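Local structure of RNA-induced transcriptional silencing complex protein tas3 (Schizosaccharomyces pombe, 3D1D) at residues B[32-37]-B[58-63]. The protein forms, with Ago1 and Chp1, the core of the RITS complex, which acts in the RNA interference pathway for heterochromatin formation and accurate chromosome segregation. Numbering follows the deposited sequence.
Sequences SSCAEA and LVFSAS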
ATOM      1  N   SER B  32       0.487   4.234  21.193  1.00 60.81           N
ATOM      2  CA  SER B  32       1.832   3.681  21.210  1.00 60.76           C
ATOM      3  C   SER B  32       1.981   2.563  20.192  1.00 61.06           C
ATOM      4  O   SER B  32       3.080   2.318  19.695  1.00 61.62           O
ATOM      5  CB  SER B  32       2.158   3.146  22.599  1.00 60.65           C
ATOM      6  OG  SER B  32       1.280   2.087  22.932  1.00 61.05           O
ATOM      7  N   SER B  33       0.876   1.881  19.893  1.00 61.33           N
ATOM      8  CA  SER B  33       0.885   0.779  18.931  1.00 60.94           C
ATOM      9  C   SER B  33       1.284   1.289  17.551  1.00 61.08           C
ATOM     10  O   SER B  33       1.912   0.570  16.776  1.00 61.32           O
ATOM     11  CB  SER B  33      -0.498   0.118  18.858  1.00 61.07           C
ATOM     12  OG  SER B  33      -1.490   1.028  18.410  1.00 60.57           O
ATOM     13  N   CYS B  34       0.909   2.528  17.250  1.00 59.93           N
ATOM     14  CA  CYS B  34       1.250   3.138  15.974  1.00 58.64           C
ATOM     15  C   CYS B  34       2.747   3.365  15.889  1.00 58.43           C
ATOM     16  O   CYS B  34       3.334   3.231  14.819  1.00 57.92           O
ATOM     17  CB  CYS B  34       0.531   4.473  15.800  1.00 57.60           C
ATOM     18  SG  CYS B  34      -1.215   4.309  15.429  1.00 57.26           S
ATOM     19  N   ALA B  35       3.354   3.722  17.020  1.00 58.75           N
ATOM     20  CA  ALA B  35       4.791   3.969  17.080  1.00 59.06           C
ATOM     21  C   ALA B  35       5.541   2.660  16.872  1.00 59.31           C
ATOM     22  O   ALA B  35       6.406   2.555  16.002  1.00 58.70           O
ATOM     23  CB  ALA B  35       5.162   4.579  18.419  1.00 58.76           C
ATOM     24  N   GLU B  36       5.203   1.661  17.674  1.00 60.08           N
ATOM     25  CA  GLU B  36       5.830   0.357  17.551  1.00 61.63           C
ATOM     26  C   GLU B  36       5.721  -0.110  16.112  1.00 61.66           C
ATOM     27  O   GLU B  36       6.516  -0.926  15.657  1.00 62.48           O
ATOM     28  CB  GLU B  36       5.140  -0.654  18.462  1.00 65.09           C
ATOM     29  CG  GLU B  36       5.311  -0.382  19.946  1.00 69.77           C
ATOM     30  CD  GLU B  36       4.681  -1.465  20.810  1.00 72.81           C
ATOM     31  OE1 GLU B  36       4.427  -2.577  20.289  1.00 72.97           O
ATOM     32  OE2 GLU B  36       4.452  -1.206  22.013  1.00 74.54           O
ATOM     33  N   ALA B  37       4.723   0.410  15.401  1.00 61.14           N
ATOM     34  CA  ALA B  37       4.500   0.053  14.004  1.00 59.89           C
ATOM     35  C   ALA B  37       5.445   0.823  13.080  1.00 59.61           C
ATOM     36  O   ALA B  37       6.155   0.223  12.270  1.00 59.75           O
ATOM     37  CB  ALA B  37       3.052   0.327  13.618  1.00 58.97           C
ATOM     38  N   LEU B  58      -0.410   0.749   7.085  1.00 42.57           N
ATOM     39  CA  LEU B  58       0.166  -0.195   8.031  1.00 42.63           C
ATOM     40  C   LEU B  58       0.250   0.383   9.445  1.00 41.94           C
ATOM     41  O   LEU B  58      -0.006  -0.338  10.412  1.00 40.58           O
ATOM     42  CB  LEU B  58       1.568  -0.622   7.583  1.00 43.11           C
ATOM     43  CG  LEU B  58       1.704  -1.408   6.281  1.00 42.61           C
ATOM     44  CD1 LEU B  58       3.168  -1.662   6.027  1.00 41.86           C
ATOM     45  CD2 LEU B  58       0.941  -2.722   6.356  1.00 42.68           C
ATOM     46  N   VAL B  59       0.617   1.664   9.567  1.00 40.80           N
ATOM     47  CA  VAL B  59       0.736   2.316  10.879  1.00 40.81           C
ATOM     48  C   VAL B  59      -0.626   2.546  11.534  1.00 41.36           C
ATOM     49  O   VAL B  59      -0.829   2.180  12.691  1.00 39.90           O
ATOM     50  CB  VAL B  59       1.469   3.692  10.799  1.00 41.37           C
ATOM     51  CG1 VAL B  59       1.396   4.398  12.141  1.00 39.45           C
ATOM     52  CG2 VAL B  59       2.937   3.500  10.432  1.00 42.32           C
ATOM     53  N   PHE B  60      -1.560   3.145  10.799  1.00 41.39           N
ATOM     54  CA  PHE B  60      -2.881   3.408  11.353  1.00 42.46           C
ATOM     55  C   PHE B  60      -3.725   2.162  11.578  1.00 42.72           C
ATOM     56  O   PHE B  60      -4.707   2.204  12.309  1.00 41.23           O
ATOM     57  CB  PHE B  60      -3.662   4.399  10.473  1.00 43.48           C
ATOM     58  CG  PHE B  60      -3.106   5.797  10.491  1.00 44.28           C
ATOM     59  CD1 PHE B  60      -2.546   6.325  11.654  1.00 44.63           C
ATOM     60  CD2 PHE B  60      -3.138   6.588   9.347  1.00 45.36           C
ATOM     61  CE1 PHE B  60      -2.018   7.622  11.675  1.00 45.60           C
ATOM     62  CE2 PHE B  60      -2.614   7.884   9.356  1.00 46.11           C
ATOM     63  CZ  PHE B  60      -2.053   8.402  10.523  1.00 45.75           C
ATOM     64  N   SER B  61      -3.358   1.052  10.954  1.00 43.44           N
ATOM     65  CA  SER B  61      -4.131  -0.169  11.135  1.00 45.03           C
ATOM     66  C   SER B  61      -3.859  -0.757  12.516  1.00 44.60           C
ATOM     67  O   SER B  61      -4.660  -1.515  13.052  1.00 44.16           O
ATOM     68  CB  SER B  61      -3.788  -1.180  10.040  1.00 45.36           C
ATOM     69  OG  SER B  61      -2.393  -1.409   9.980  1.00 50.34           O
ATOM     70  N   ALA B  62      -2.728  -0.384  13.094  1.00 46.45           N
ATOM     71  CA  ALA B  62      -2.344  -0.865  14.416  1.00 48.21           C
ATOM     72  C   ALA B  62      -3.032  -0.064  15.528  1.00 48.87           C
ATOM     73  O   ALA B  62      -3.059  -0.482  16.692  1.00 49.69           O
ATOM     74  CB  ALA B  62      -0.817  -0.785  14.571  1.00 46.37           C
ATOM     75  N   SER B  63      -3.580   1.089  15.171  1.00 49.08           N
ATOM     76  CA  SER B  63      -4.255   1.940  16.143  1.00 50.27           C
ATOM     77  C   SER B  63      -5.385   1.186  16.852  1.00 50.87           C
ATOM     78  O   SER B  63      -5.864   0.163  16.355  1.00 51.23           O
ATOM     79  CB  SER B  63      -4.830   3.169  15.443  1.00 49.67           C
ATOM     80  OG  SER B  63      -5.891   2.798  14.584  1.00 50.05           O
TER
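Ser33 places OG between its backbone N and carbonyl carbon (chi1 62°), which brings the hydroxyl to Ala62 O. Val59 has CG1 anti to its own N, where it meets Cys34. The Ser33 hydroxyl donates a hydrogen bond to Ala62 O, with OG 2.8 Å from that oxygen. It comes from above the carbonyl plane, 60° out of it, at a C=O...donor angle of 113°. With an alanine at Ser33, Ala62 O would probably lose this donor, and the tie between helix 32-46 and segment 58-63 would probably weaken. Next to this bond, side chains pack together. Cys34 CB lies 3.8 Å from Val59 CG1. Cys34 SG touches Ser63 CB at 3.8 Å and faces the edge of the Phe60 ring. One turn on, Ala37 CB meets Ala62 CB at 4.1 Å. Ser63 OG bonds Phe60 O within its own segment, 2.6 Å away. The contact joins the N-terminal part of helix 32-46 to residues 58-63, at the C-terminal side of helix 52-60, in this all-helical C-terminal part of Tas3. Phe28 of helix 26-30 packs on Cys34 and Val59, helix 89-105 covers Phe60, and Leu74 of the second subunit packs on Ala37.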